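Local structure of YcgJ protein (Bacillus subtilis, 1XXL) at residues Asp102-Val107 against Gln158-Ala163; Leu166-Ile171 against Ile230-Ile235; Gly11-Thr16 against Leu121-Tyr126. The protein probably transfers methyl groups from S-adenosylmethionine to a substrate that has not been identified. All coordinates share one frame; numbering follows the deposited sequence.

Interaction 1: residues Asp102-Val107 against Gln158-Ala163; sequences DVRKAV and QAMFSA
R104 and M160 mark the nearest approach of two helices that run the same general way, crossing at -42° with their axes 10.0 Å apart and the CA atoms of R104 and M160 separated by 6.6 Å. Selenomethionine M160 fills the interface. Its chain is bent at chi3 (-91°), which puts CE against the two methyls of V103, 4.0 Å from V103 CG2, while SE lies 3.9 Å from V103 CG1. R104 comes from the more exposed side, its chain bent at chi2 and chi3 and laid across M160. R104 CD sits 3.3 Å from M160 CG, a tight fit, and M160 CA stands over one face of the guanidinium, offset toward its rim. The same group reaches on to the methyl of A163. Deeper in, V107 CG1 lies 3.9 Å from M160 O and near the F161 ring; M160 O is also hydrogen-bonded by N164. D102 N-caps its helix through a weak bond from K105 N to D102 OD1 (3.3 Å), and its own N bonds to E79 of the probable cofactor site. In this Rossmann-like methyltransferase fold helix 154-163 thus packs beside helix 103-113, with F161 set on L166 of strand 166-179.

Interaction 2: residues Leu166-Ile171 against Ile230-Ile235; sequences LAYQDI and ILIQGI
Q169 and Q233 bond to each other twice through their backbones, Q233 N to Q169 O at 2.8 Å and Q169 N to Q233 O at 2.9 Å. A167 and I235 form the next such pair, with A167 N 2.7 Å from I235 O, and I171 N gives a fifth bond to L231 O, in an antiparallel ladder whose hydrogen-bonded and non-hydrogen-bonded pairs alternate from A167 to D170. The Q169 and Q233 side chains run side by side, yet their amides do not bond: Q233 OE1 bonds to R119. On the same face, I171 lies alongside L231, with I171 CB 3.9 Å from L231 CD2, and its CG1 meets Q233 CB. On the other face the Y168 ring crosses I232, CE2 of Y168 lying 3.7 Å from I232 CG2, and its OH meets I230 CD1 tip to tip. Replacing Y168 by an alanine would probably open a gap over I232 and cost I230 CD1 its hydroxyl neighbour. I230 CD1 also touches D170 OD1 (3.7 Å). Strand 222-236 runs antiparallel between strands 118-125 and 166-179, with 166-179 outermost, as in Rossmann-like methyltransferase sheets; helix 154-163 covers the Y168 and I232 face, and helix 7-17 packs on L231 and Q233.

Interaction 3: residues Gly11-Thr16 against Leu121-Tyr126; sequences GLMIKT and LLVDHY
M13 packs against L121 and V123 between a helix and a strand that run nearly antiparallel, with their axes 9.5 Å apart. The selenomethionine side chain of M13 points at the strand and crosses V123 obliquely, its CE 3.9 Å from V123 CG2. M13 CE also meets L121 CB; its still shorter approach to the L121 carbonyl is doubtful in detail. L121 answers with its two methyls: CD1 lies 3.6 Å from M13 O, and CD2 meets T16 CG2 at 3.8 Å. The torsion of T16 (chi1 -55°) sends OG1 back beside its own backbone N, leaving the methyl for L121. The polar bonds do not link the two segments. T16 OG1 gives a hydrogen bond to L12 O (2.7 Å), which T16 N also donates to from the opposite face of the carbonyl plane. Farther along the strand, H125 N meets D124 OD2 from above the carboxylate plane (2.9 Å); the same oxygen is hydrogen-bonded to H98 ND1. Helix 7-17 thus packs on one face of the sheet, over strands 118-125, 222-236 and 88-94, where M13 lies about 4 Å, side chain to side chain, from the S-adenosylmethionine-binding R94.

How the interactions relate
Interactions 2 and 3 meet in the sheet itself: strands 118-125 and 222-236 are neighbours, probably joined by bonds such as I232 N to L122 O (2.8 Å). Interaction 3 is the buried one, near the chain centre, and works by apolar helix-on-strand packing. Interaction 2 builds the sheet through backbone hydrogen bonds, with side chains on two faces. Interaction 1 is partly exposed and joins two helices, its arginine lying over a selenomethionine. Its F161 ties the parts together, packing on I232 and G234 of interaction 2 and on L122 of interaction 3. Helices 154-163 and 7-17 therefore sandwich this part of the sheet from opposite faces.

Interaction 1: residues Asp102-Val107 against Gln158-Ala163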
ATOM      1  N   ASP A 102       6.952  -2.786  11.284  1.00 18.65           N
ATOM      2  CA  ASP A 102       6.209  -2.367  12.477  1.00 18.23           C
ATOM      3  C   ASP A 102       5.218  -1.269  12.097  1.00 17.09           C
ATOM      4  O   ASP A 102       5.487  -0.078  12.227  1.00 16.51           O
ATOM      5  CB  ASP A 102       7.186  -1.921  13.584  1.00 17.94           C
ATOM      6  CG  ASP A 102       6.506  -1.654  14.922  1.00 19.77           C
ATOM      7  OD1 ASP A 102       5.263  -1.595  15.020  1.00 22.53           O
ATOM      8  OD2 ASP A 102       7.249  -1.475  15.903  1.00 25.87           O
ATOM      9  N   VAL A 103       4.053  -1.697  11.647  1.00 16.64           N
ATOM     10  CA  VAL A 103       3.036  -0.779  11.138  1.00 16.73           C
ATOM     11  C   VAL A 103       2.562   0.216  12.210  1.00 16.39           C
ATOM     12  O   VAL A 103       2.333   1.391  11.903  1.00 15.09           O
ATOM     13  CB  VAL A 103       1.851  -1.543  10.448  1.00 16.76           C
ATOM     14  CG1 VAL A 103       1.118  -2.503  11.411  1.00 16.85           C
ATOM     15  CG2 VAL A 103       0.888  -0.555   9.816  1.00 17.51           C
ATOM     16  N   ARG A 104       2.475  -0.228  13.469  1.00 16.39           N
ATOM     17  CA  ARG A 104       2.089   0.655  14.568  1.00 17.32           C
ATOM     18  C   ARG A 104       3.045   1.851  14.736  1.00 16.09           C
ATOM     19  O   ARG A 104       2.612   2.974  14.923  1.00 15.66           O
ATOM     20  CB  ARG A 104       2.016  -0.123  15.894  1.00 18.82           C
ATOM     21  CG  ARG A 104       0.816  -1.067  16.050  1.00 22.50           C
ATOM     22  CD  ARG A 104      -0.524  -0.333  16.194  1.00 31.85           C
ATOM     23  NE  ARG A 104      -0.554   0.828  17.117  1.00 34.63           N
ATOM     24  CZ  ARG A 104      -1.609   1.239  17.823  1.00 35.27           C
ATOM     25  NH1 ARG A 104      -2.775   0.585  17.827  1.00 37.19           N
ATOM     26  NH2 ARG A 104      -1.466   2.296  18.604  1.00 37.91           N
ATOM     27  N   LYS A 105       4.344   1.584  14.679  1.00 16.43           N
ATOM     28  CA  LYS A 105       5.362   2.634  14.692  1.00 16.02           C
ATOM     29  C   LYS A 105       5.335   3.488  13.404  1.00 15.40           C
ATOM     30  O   LYS A 105       5.525   4.694  13.471  1.00 15.84           O
ATOM     31  CB  LYS A 105       6.739   2.005  14.927  1.00 16.50           C
ATOM     32  CG  LYS A 105       7.921   2.985  14.981  1.00 18.93           C
ATOM     33  CD  LYS A 105       7.657   4.243  15.843  1.00 21.18           C
ATOM     34  CE  LYS A 105       8.971   4.895  16.303  1.00 22.71           C
ATOM     35  NZ  LYS A 105       8.714   5.945  17.342  1.00 24.63           N
ATOM     36  N   ALA A 106       5.061   2.873  12.244  1.00 15.15           N
ATOM     37  CA  ALA A 106       4.906   3.614  10.966  1.00 14.37           C
ATOM     38  C   ALA A 106       3.810   4.706  11.069  1.00 14.52           C
ATOM     39  O   ALA A 106       4.050   5.862  10.732  1.00 13.64           O
ATOM     40  CB  ALA A 106       4.602   2.656   9.819  1.00 13.91           C
ATOM     41  N   VAL A 107       2.626   4.334  11.561  1.00 14.18           N
ATOM     42  CA  VAL A 107       1.504   5.268  11.697  1.00 14.05           C
ATOM     43  C   VAL A 107       1.806   6.370  12.678  1.00 14.10           C
ATOM     44  O   VAL A 107       1.384   7.508  12.488  1.00 13.32           O
ATOM     45  CB  VAL A 107       0.189   4.557  12.125  1.00 14.65           C
ATOM     46  CG1 VAL A 107      -0.944   5.586  12.344  1.00 14.67           C
ATOM     47  CG2 VAL A 107      -0.234   3.547  11.061  1.00 14.44           C
ATOM     48  N   GLN A 158      -8.459   1.366  11.888  1.00  9.04           N
ATOM     49  CA  GLN A 158      -9.253   2.321  12.655  1.00 10.09           C
ATOM     50  C   GLN A 158      -8.681   2.557  14.059  1.00 10.26           C
ATOM     51  O   GLN A 158      -8.641   3.711  14.511  1.00  9.95           O
ATOM     52  CB  GLN A 158     -10.697   1.879  12.768  1.00 10.43           C
ATOM     53  CG  GLN A 158     -11.415   1.925  11.473  1.00 13.08           C
ATOM     54  CD  GLN A 158     -12.726   1.251  11.561  1.00 17.31           C
ATOM     55  OE1 GLN A 158     -13.521   1.548  12.432  1.00 24.06           O
ATOM     56  NE2 GLN A 158     -12.972   0.354  10.654  1.00 20.39           N
ATOM     57  N   ALA A 159      -8.234   1.485  14.722  1.00 10.45           N
ATOM     58  CA  ALA A 159      -7.685   1.579  16.088  1.00 11.77           C
ATOM     59  C   ALA A 159      -6.340   2.314  16.093  1.00 12.26           C
ATOM     60  O   ALA A 159      -6.093   3.148  16.953  1.00 11.48           O
ATOM     61  CB  ALA A 159      -7.539   0.197  16.703  1.00 11.66           C
HETATM   62  N   MSE A 160      -5.481   2.011  15.112  1.00 12.89           N
HETATM   63  CA  MSE A 160      -4.208   2.739  14.945  1.00 13.97           C
HETATM   64  C   MSE A 160      -4.386   4.237  14.631  1.00 12.53           C
HETATM   65  O   MSE A 160      -3.659   5.073  15.130  1.00 11.75           O
HETATM   66  CB  MSE A 160      -3.372   2.090  13.856  1.00 14.29           C
HETATM   67  CG  MSE A 160      -2.986   0.673  14.190  1.00 17.23           C
HETATM   68 SE   MSE A 160      -1.571  -0.111  13.031  1.00 24.82          SE
HETATM   69  CE  MSE A 160      -2.705  -0.932  11.625  1.00 18.03           C
ATOM     70  N   PHE A 161      -5.356   4.574  13.794  1.00 11.63           N
ATOM     71  CA  PHE A 161      -5.631   5.974  13.519  1.00 11.41           C
ATOM     72  C   PHE A 161      -6.083   6.686  14.779  1.00 11.26           C
ATOM     73  O   PHE A 161      -5.584   7.771  15.083  1.00 10.80           O
ATOM     74  CB  PHE A 161      -6.674   6.140  12.431  1.00 10.70           C
ATOM     75  CG  PHE A 161      -6.127   6.032  11.041  1.00  9.17           C
ATOM     76  CD1 PHE A 161      -5.079   5.171  10.736  1.00  9.05           C
ATOM     77  CD2 PHE A 161      -6.693   6.772  10.014  1.00  9.48           C
ATOM     78  CE1 PHE A 161      -4.601   5.073   9.431  1.00  9.98           C
ATOM     79  CE2 PHE A 161      -6.225   6.652   8.712  1.00  8.69           C
ATOM     80  CZ  PHE A 161      -5.185   5.811   8.423  1.00  8.81           C
ATOM     81  N   SER A 162      -7.002   6.062  15.510  1.00 10.83           N
ATOM     82  CA  SER A 162      -7.499   6.621  16.756  1.00 11.45           C
ATOM     83  C   SER A 162      -6.389   6.810  17.782  1.00 11.25           C
ATOM     84  O   SER A 162      -6.383   7.819  18.484  1.00 12.09           O
ATOM     85  CB  SER A 162      -8.624   5.748  17.337  1.00 11.47           C
ATOM     86  OG  SER A 162      -9.420   6.491  18.240  1.00 14.31           O
ATOM     87  N   ALA A 163      -5.467   5.845  17.873  1.00 11.28           N
ATOM     88  CA  ALA A 163      -4.312   5.932  18.767  1.00 11.52           C
ATOM     89  C   ALA A 163      -3.377   7.116  18.492  1.00 11.92           C
ATOM     90  O   ALA A 163      -2.629   7.534  19.367  1.00 11.76           O
ATOM     91  CB  ALA A 163      -3.519   4.646  18.728  1.00 11.83           C
TER

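Interaction 2: residues Leu166-Ile171 against Ile230-Ile235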
ATOM      1  N   LEU A 166      -5.634  10.578  14.337  1.00 11.53           N
ATOM      2  CA  LEU A 166      -6.115  10.707  12.952  1.00 11.61           C
ATOM      3  C   LEU A 166      -7.586  10.358  12.876  1.00 11.13           C
ATOM      4  O   LEU A 166      -8.005   9.291  13.347  1.00 10.34           O
ATOM      5  CB  LEU A 166      -5.326   9.801  12.002  1.00 11.75           C
ATOM      6  CG  LEU A 166      -3.805   9.835  12.121  1.00 12.74           C
ATOM      7  CD1 LEU A 166      -3.125   8.911  11.117  1.00 13.82           C
ATOM      8  CD2 LEU A 166      -3.323  11.257  11.949  1.00 13.37           C
ATOM      9  N   ALA A 167      -8.384  11.262  12.295  1.00 11.62           N
ATOM     10  CA  ALA A 167      -9.732  10.914  11.896  1.00 12.30           C
ATOM     11  C   ALA A 167      -9.683   9.914  10.732  1.00 13.13           C
ATOM     12  O   ALA A 167      -8.902  10.091   9.802  1.00 14.21           O
ATOM     13  CB  ALA A 167     -10.513  12.156  11.501  1.00 13.07           C
ATOM     14  N   TYR A 168     -10.519   8.882  10.781  1.00 12.45           N
ATOM     15  CA  TYR A 168     -10.536   7.799   9.784  1.00 12.22           C
ATOM     16  C   TYR A 168     -11.729   7.929   8.846  1.00 12.76           C
ATOM     17  O   TYR A 168     -12.853   8.121   9.290  1.00 11.66           O
ATOM     18  CB  TYR A 168     -10.594   6.440  10.491  1.00 11.56           C
ATOM     19  CG  TYR A 168     -10.789   5.186   9.621  1.00 11.71           C
ATOM     20  CD1 TYR A 168     -12.052   4.815   9.147  1.00 11.08           C
ATOM     21  CD2 TYR A 168      -9.706   4.339   9.330  1.00 11.25           C
ATOM     22  CE1 TYR A 168     -12.227   3.654   8.379  1.00  9.89           C
ATOM     23  CE2 TYR A 168      -9.871   3.195   8.583  1.00 11.07           C
ATOM     24  CZ  TYR A 168     -11.124   2.861   8.096  1.00 11.05           C
ATOM     25  OH  TYR A 168     -11.252   1.708   7.363  1.00 11.11           O
ATOM     26  N   GLN A 169     -11.481   7.765   7.548  1.00 13.45           N
ATOM     27  CA  GLN A 169     -12.556   7.679   6.570  1.00 15.82           C
ATOM     28  C   GLN A 169     -12.199   6.653   5.515  1.00 15.30           C
ATOM     29  O   GLN A 169     -11.110   6.682   4.952  1.00 15.18           O
ATOM     30  CB  GLN A 169     -12.789   9.049   5.928  1.00 16.41           C
ATOM     31  CG  GLN A 169     -14.047   9.139   5.136  1.00 20.34           C
ATOM     32  CD  GLN A 169     -14.303  10.534   4.572  1.00 20.69           C
ATOM     33  OE1 GLN A 169     -13.667  11.515   4.972  1.00 26.18           O
ATOM     34  NE2 GLN A 169     -15.254  10.621   3.641  1.00 25.21           N
ATOM     35  N   ASP A 170     -13.116   5.731   5.279  1.00 15.46           N
ATOM     36  CA  ASP A 170     -13.072   4.817   4.141  1.00 16.66           C
ATOM     37  C   ASP A 170     -13.592   5.564   2.876  1.00 15.89           C
ATOM     38  O   ASP A 170     -14.768   5.905   2.752  1.00 16.14           O
ATOM     39  CB  ASP A 170     -13.860   3.535   4.496  1.00 17.99           C
ATOM     40  CG  ASP A 170     -14.321   2.744   3.282  1.00 22.96           C
ATOM     41  OD1 ASP A 170     -13.811   2.926   2.149  1.00 31.28           O
ATOM     42  OD2 ASP A 170     -15.248   1.922   3.465  1.00 31.80           O
ATOM     43  N   ILE A 171     -12.689   5.872   1.967  1.00 15.30           N
ATOM     44  CA  ILE A 171     -13.060   6.587   0.753  1.00 15.21           C
ATOM     45  C   ILE A 171     -13.685   5.648  -0.304  1.00 14.98           C
ATOM     46  O   ILE A 171     -14.716   5.973  -0.899  1.00 14.19           O
ATOM     47  CB  ILE A 171     -11.857   7.365   0.166  1.00 14.75           C
ATOM     48  CG1 ILE A 171     -11.263   8.348   1.202  1.00 13.47           C
ATOM     49  CG2 ILE A 171     -12.259   8.084  -1.139  1.00 15.15           C
ATOM     50  CD1 ILE A 171     -12.175   9.474   1.634  1.00 13.33           C
ATOM     51  N   ILE A 230      -8.638  -0.979  -0.515  1.00  9.35           N
ATOM     52  CA  ILE A 230      -9.288   0.198   0.022  1.00  8.77           C
ATOM     53  C   ILE A 230      -8.411   1.445  -0.135  1.00  8.67           C
ATOM     54  O   ILE A 230      -7.191   1.352  -0.184  1.00  8.03           O
ATOM     55  CB  ILE A 230      -9.652  -0.063   1.517  1.00  9.18           C
ATOM     56  CG1 ILE A 230     -10.658   0.967   2.022  1.00  9.16           C
ATOM     57  CG2 ILE A 230      -8.374  -0.157   2.351  1.00  8.76           C
ATOM     58  CD1 ILE A 230     -11.221   0.672   3.451  1.00 10.18           C
ATOM     59  N   LEU A 231      -9.048   2.611  -0.220  1.00  8.64           N
ATOM     60  CA  LEU A 231      -8.390   3.874   0.078  1.00  8.84           C
ATOM     61  C   LEU A 231      -8.973   4.381   1.366  1.00  9.04           C
ATOM     62  O   LEU A 231     -10.198   4.605   1.471  1.00  9.17           O
ATOM     63  CB  LEU A 231      -8.580   4.928  -1.009  1.00  9.01           C
ATOM     64  CG  LEU A 231      -8.147   6.362  -0.607  1.00  8.81           C
ATOM     65  CD1 LEU A 231      -6.679   6.435  -0.272  1.00  7.38           C
ATOM     66  CD2 LEU A 231      -8.458   7.372  -1.737  1.00 10.19           C
ATOM     67  N   ILE A 232      -8.091   4.555   2.341  1.00  9.46           N
ATOM     68  CA  ILE A 232      -8.424   5.146   3.616  1.00 10.01           C
ATOM     69  C   ILE A 232      -7.804   6.538   3.629  1.00 10.03           C
ATOM     70  O   ILE A 232      -6.645   6.717   3.226  1.00  9.67           O
ATOM     71  CB  ILE A 232      -7.824   4.314   4.781  1.00 10.21           C
ATOM     72  CG1 ILE A 232      -8.511   2.956   4.896  1.00 10.61           C
ATOM     73  CG2 ILE A 232      -7.917   5.050   6.115  1.00 10.88           C
ATOM     74  CD1 ILE A 232      -7.628   1.917   5.536  1.00 11.45           C
ATOM     75  N   GLN A 233      -8.570   7.513   4.102  1.00 10.45           N
ATOM     76  CA  GLN A 233      -8.051   8.832   4.403  1.00 11.20           C
ATOM     77  C   GLN A 233      -7.977   9.048   5.911  1.00 11.32           C
ATOM     78  O   GLN A 233      -8.976   8.864   6.632  1.00 11.77           O
ATOM     79  CB  GLN A 233      -8.893   9.923   3.764  1.00 11.27           C
ATOM     80  CG  GLN A 233      -8.326  11.331   3.975  1.00 11.97           C
ATOM     81  CD  GLN A 233      -8.974  12.381   3.083  1.00 13.30           C
ATOM     82  OE1 GLN A 233      -8.307  13.013   2.271  1.00 18.07           O
ATOM     83  NE2 GLN A 233     -10.251  12.575   3.240  1.00 14.26           N
ATOM     84  N   GLY A 234      -6.783   9.407   6.374  1.00 11.09           N
ATOM     85  CA  GLY A 234      -6.568   9.941   7.728  1.00 11.55           C
ATOM     86  C   GLY A 234      -6.399  11.455   7.722  1.00 12.52           C
ATOM     87  O   GLY A 234      -5.719  12.021   6.856  1.00 13.22           O
ATOM     88  N   ILE A 235      -7.047  12.140   8.654  1.00 12.88           N
ATOM     89  CA  ILE A 235      -6.828  13.561   8.828  1.00 12.85           C
ATOM     90  C   ILE A 235      -6.347  13.798  10.265  1.00 12.56           C
ATOM     91  O   ILE A 235      -6.985  13.336  11.235  1.00 11.25           O
ATOM     92  CB  ILE A 235      -8.107  14.416   8.491  1.00 13.09           C
ATOM     93  CG1 ILE A 235      -8.442  14.279   7.003  1.00 14.18           C
ATOM     94  CG2 ILE A 235      -7.852  15.892   8.809  1.00 13.07           C
ATOM     95  CD1 ILE A 235      -9.762  14.789   6.631  1.00 15.74           C
TER

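Interaction 3: residues Gly11-Thr16 against Leu121-Tyr126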
ATOM      1  N   GLY A  11      -5.195   7.443  -9.362  1.00 14.36           N
ATOM      2  CA  GLY A  11      -6.197   8.464  -9.688  1.00 14.20           C
ATOM      3  C   GLY A  11      -7.086   8.805  -8.512  1.00 13.71           C
ATOM      4  O   GLY A  11      -7.398   9.987  -8.276  1.00 13.25           O
ATOM      5  N   LEU A  12      -7.496   7.790  -7.744  1.00 14.19           N
ATOM      6  CA  LEU A  12      -8.302   8.033  -6.524  1.00 15.18           C
ATOM      7  C   LEU A  12      -7.597   8.884  -5.471  1.00 15.26           C
ATOM      8  O   LEU A  12      -8.211   9.759  -4.831  1.00 13.67           O
ATOM      9  CB  LEU A  12      -8.712   6.721  -5.837  1.00 16.02           C
ATOM     10  CG  LEU A  12     -10.191   6.349  -5.697  1.00 19.04           C
ATOM     11  CD1 LEU A  12     -10.354   5.418  -4.499  1.00 20.70           C
ATOM     12  CD2 LEU A  12     -11.141   7.540  -5.570  1.00 19.52           C
HETATM   13  N   MSE A  13      -6.326   8.581  -5.259  1.00 15.97           N
HETATM   14  CA  MSE A  13      -5.498   9.356  -4.336  1.00 18.55           C
HETATM   15  C   MSE A  13      -5.352  10.799  -4.787  1.00 15.96           C
HETATM   16  O   MSE A  13      -5.493  11.714  -3.998  1.00 13.69           O
HETATM   17  CB  MSE A  13      -4.105   8.745  -4.224  1.00 18.51           C
HETATM   18  CG  MSE A  13      -4.065   7.464  -3.457  1.00 21.37           C
HETATM   19 SE   MSE A  13      -2.216   6.793  -3.416  1.00 30.68          SE
HETATM   20  CE  MSE A  13      -2.114   6.338  -1.551  1.00 27.21           C
ATOM     21  N   ILE A  14      -5.054  10.997  -6.067  1.00 15.92           N
ATOM     22  CA  ILE A  14      -4.897  12.345  -6.572  1.00 16.35           C
ATOM     23  C   ILE A  14      -6.213  13.098  -6.410  1.00 15.96           C
ATOM     24  O   ILE A  14      -6.229  14.205  -5.876  1.00 15.98           O
ATOM     25  CB  ILE A  14      -4.370  12.372  -8.041  1.00 16.45           C
ATOM     26  CG1 ILE A  14      -2.923  11.888  -8.080  1.00 17.40           C
ATOM     27  CG2 ILE A  14      -4.472  13.804  -8.633  1.00 16.79           C
ATOM     28  CD1 ILE A  14      -2.440  11.520  -9.486  1.00 17.96           C
ATOM     29  N   LYS A  15      -7.316  12.495  -6.839  1.00 16.38           N
ATOM     30  CA  LYS A  15      -8.649  13.091  -6.659  1.00 16.77           C
ATOM     31  C   LYS A  15      -8.957  13.481  -5.188  1.00 17.15           C
ATOM     32  O   LYS A  15      -9.434  14.582  -4.886  1.00 17.49           O
ATOM     33  CB  LYS A  15      -9.714  12.117  -7.179  1.00 16.84           C
ATOM     34  CG  LYS A  15     -11.116  12.708  -7.212  1.00 17.51           C
ATOM     35  CD  LYS A  15     -12.180  11.638  -7.408  1.00 17.67           C
ATOM     36  CE  LYS A  15     -13.585  12.222  -7.176  1.00 19.56           C
ATOM     37  NZ  LYS A  15     -14.614  11.150  -7.147  1.00 19.91           N
ATOM     38  N   THR A  16      -8.665  12.571  -4.267  1.00 16.72           N
ATOM     39  CA  THR A  16      -8.999  12.758  -2.865  1.00 16.48           C
ATOM     40  C   THR A  16      -8.083  13.774  -2.155  1.00 16.79           C
ATOM     41  O   THR A  16      -8.502  14.456  -1.202  1.00 16.12           O
ATOM     42  CB  THR A  16      -8.941  11.392  -2.140  1.00 16.54           C
ATOM     43  OG1 THR A  16      -9.802  10.458  -2.819  1.00 13.85           O
ATOM     44  CG2 THR A  16      -9.365  11.510  -0.649  1.00 16.40           C
ATOM     45  N   LEU A 121      -3.117   9.437   2.928  1.00 10.67           N
ATOM     46  CA  LEU A 121      -3.843   8.675   1.934  1.00 10.61           C
ATOM     47  C   LEU A 121      -3.209   7.305   1.831  1.00 10.40           C
ATOM     48  O   LEU A 121      -2.079   7.155   1.347  1.00 10.32           O
ATOM     49  CB  LEU A 121      -3.830   9.403   0.588  1.00 10.95           C
ATOM     50  CG  LEU A 121      -4.470  10.788   0.644  1.00 12.30           C
ATOM     51  CD1 LEU A 121      -4.194  11.538  -0.609  1.00 16.42           C
ATOM     52  CD2 LEU A 121      -5.958  10.719   0.864  1.00 14.97           C
ATOM     53  N   LEU A 122      -3.949   6.304   2.300  1.00  9.82           N
ATOM     54  CA  LEU A 122      -3.440   4.965   2.435  1.00 10.25           C
ATOM     55  C   LEU A 122      -4.225   4.033   1.540  1.00 10.01           C
ATOM     56  O   LEU A 122      -5.436   3.898   1.709  1.00  9.21           O
ATOM     57  CB  LEU A 122      -3.572   4.559   3.906  1.00  9.72           C
ATOM     58  CG  LEU A 122      -3.335   3.118   4.283  1.00 11.16           C
ATOM     59  CD1 LEU A 122      -1.881   2.767   4.077  1.00 11.58           C
ATOM     60  CD2 LEU A 122      -3.768   2.877   5.735  1.00 12.43           C
ATOM     61  N   VAL A 123      -3.535   3.419   0.573  1.00  9.25           N
ATOM     62  CA  VAL A 123      -4.099   2.361  -0.232  1.00  9.48           C
ATOM     63  C   VAL A 123      -3.374   1.072   0.082  1.00  9.69           C
ATOM     64  O   VAL A 123      -2.144   1.014   0.047  1.00  9.39           O
ATOM     65  CB  VAL A 123      -4.011   2.660  -1.789  1.00 10.01           C
ATOM     66  CG1 VAL A 123      -4.346   1.420  -2.627  1.00  9.73           C
ATOM     67  CG2 VAL A 123      -4.929   3.764  -2.117  1.00  9.78           C
ATOM     68  N   ASP A 124      -4.142   0.043   0.404  1.00 10.20           N
ATOM     69  CA  ASP A 124      -3.583  -1.274   0.505  1.00 10.49           C
ATOM     70  C   ASP A 124      -4.683  -2.303   0.362  1.00 10.06           C
ATOM     71  O   ASP A 124      -5.859  -1.985   0.379  1.00  9.41           O
ATOM     72  CB  ASP A 124      -2.802  -1.448   1.838  1.00 11.17           C
ATOM     73  CG  ASP A 124      -1.606  -2.406   1.705  1.00 13.03           C
ATOM     74  OD1 ASP A 124      -0.819  -2.472   2.676  1.00 15.11           O
ATOM     75  OD2 ASP A 124      -1.459  -3.099   0.655  1.00 11.29           O
ATOM     76  N   HIS A 125      -4.294  -3.550   0.187  1.00 10.17           N
ATOM     77  CA  HIS A 125      -5.252  -4.608   0.385  1.00 11.08           C
ATOM     78  C   HIS A 125      -5.283  -4.917   1.895  1.00 11.08           C
ATOM     79  O   HIS A 125      -4.358  -4.570   2.633  1.00 12.14           O
ATOM     80  CB  HIS A 125      -5.040  -5.838  -0.512  1.00 11.56           C
ATOM     81  CG  HIS A 125      -3.619  -6.193  -0.753  1.00 13.19           C
ATOM     82  ND1 HIS A 125      -2.927  -7.053   0.063  1.00 14.98           N
ATOM     83  CD2 HIS A 125      -2.761  -5.822  -1.734  1.00 16.88           C
ATOM     84  CE1 HIS A 125      -1.693  -7.190  -0.395  1.00 17.24           C
ATOM     85  NE2 HIS A 125      -1.566  -6.447  -1.482  1.00 17.84           N
ATOM     86  N   TYR A 126      -6.396  -5.455   2.352  1.00 10.37           N
ATOM     87  CA  TYR A 126      -6.613  -5.638   3.771  1.00 10.79           C
ATOM     88  C   TYR A 126      -7.163  -7.031   4.078  1.00 10.88           C
ATOM     89  O   TYR A 126      -7.698  -7.705   3.217  1.00 11.35           O
ATOM     90  CB  TYR A 126      -7.537  -4.532   4.291  1.00  9.75           C
ATOM     91  CG  TYR A 126      -8.937  -4.510   3.706  1.00  9.28           C
ATOM     92  CD1 TYR A 126      -9.244  -3.737   2.595  1.00  8.52           C
ATOM     93  CD2 TYR A 126      -9.943  -5.261   4.271  1.00  6.82           C
ATOM     94  CE1 TYR A 126     -10.533  -3.695   2.085  1.00  7.99           C
ATOM     95  CE2 TYR A 126     -11.199  -5.246   3.766  1.00  8.83           C
ATOM     96  CZ  TYR A 126     -11.500  -4.459   2.668  1.00  8.88           C
ATOM     97  OH  TYR A 126     -12.768  -4.478   2.163  1.00 10.54           O
TER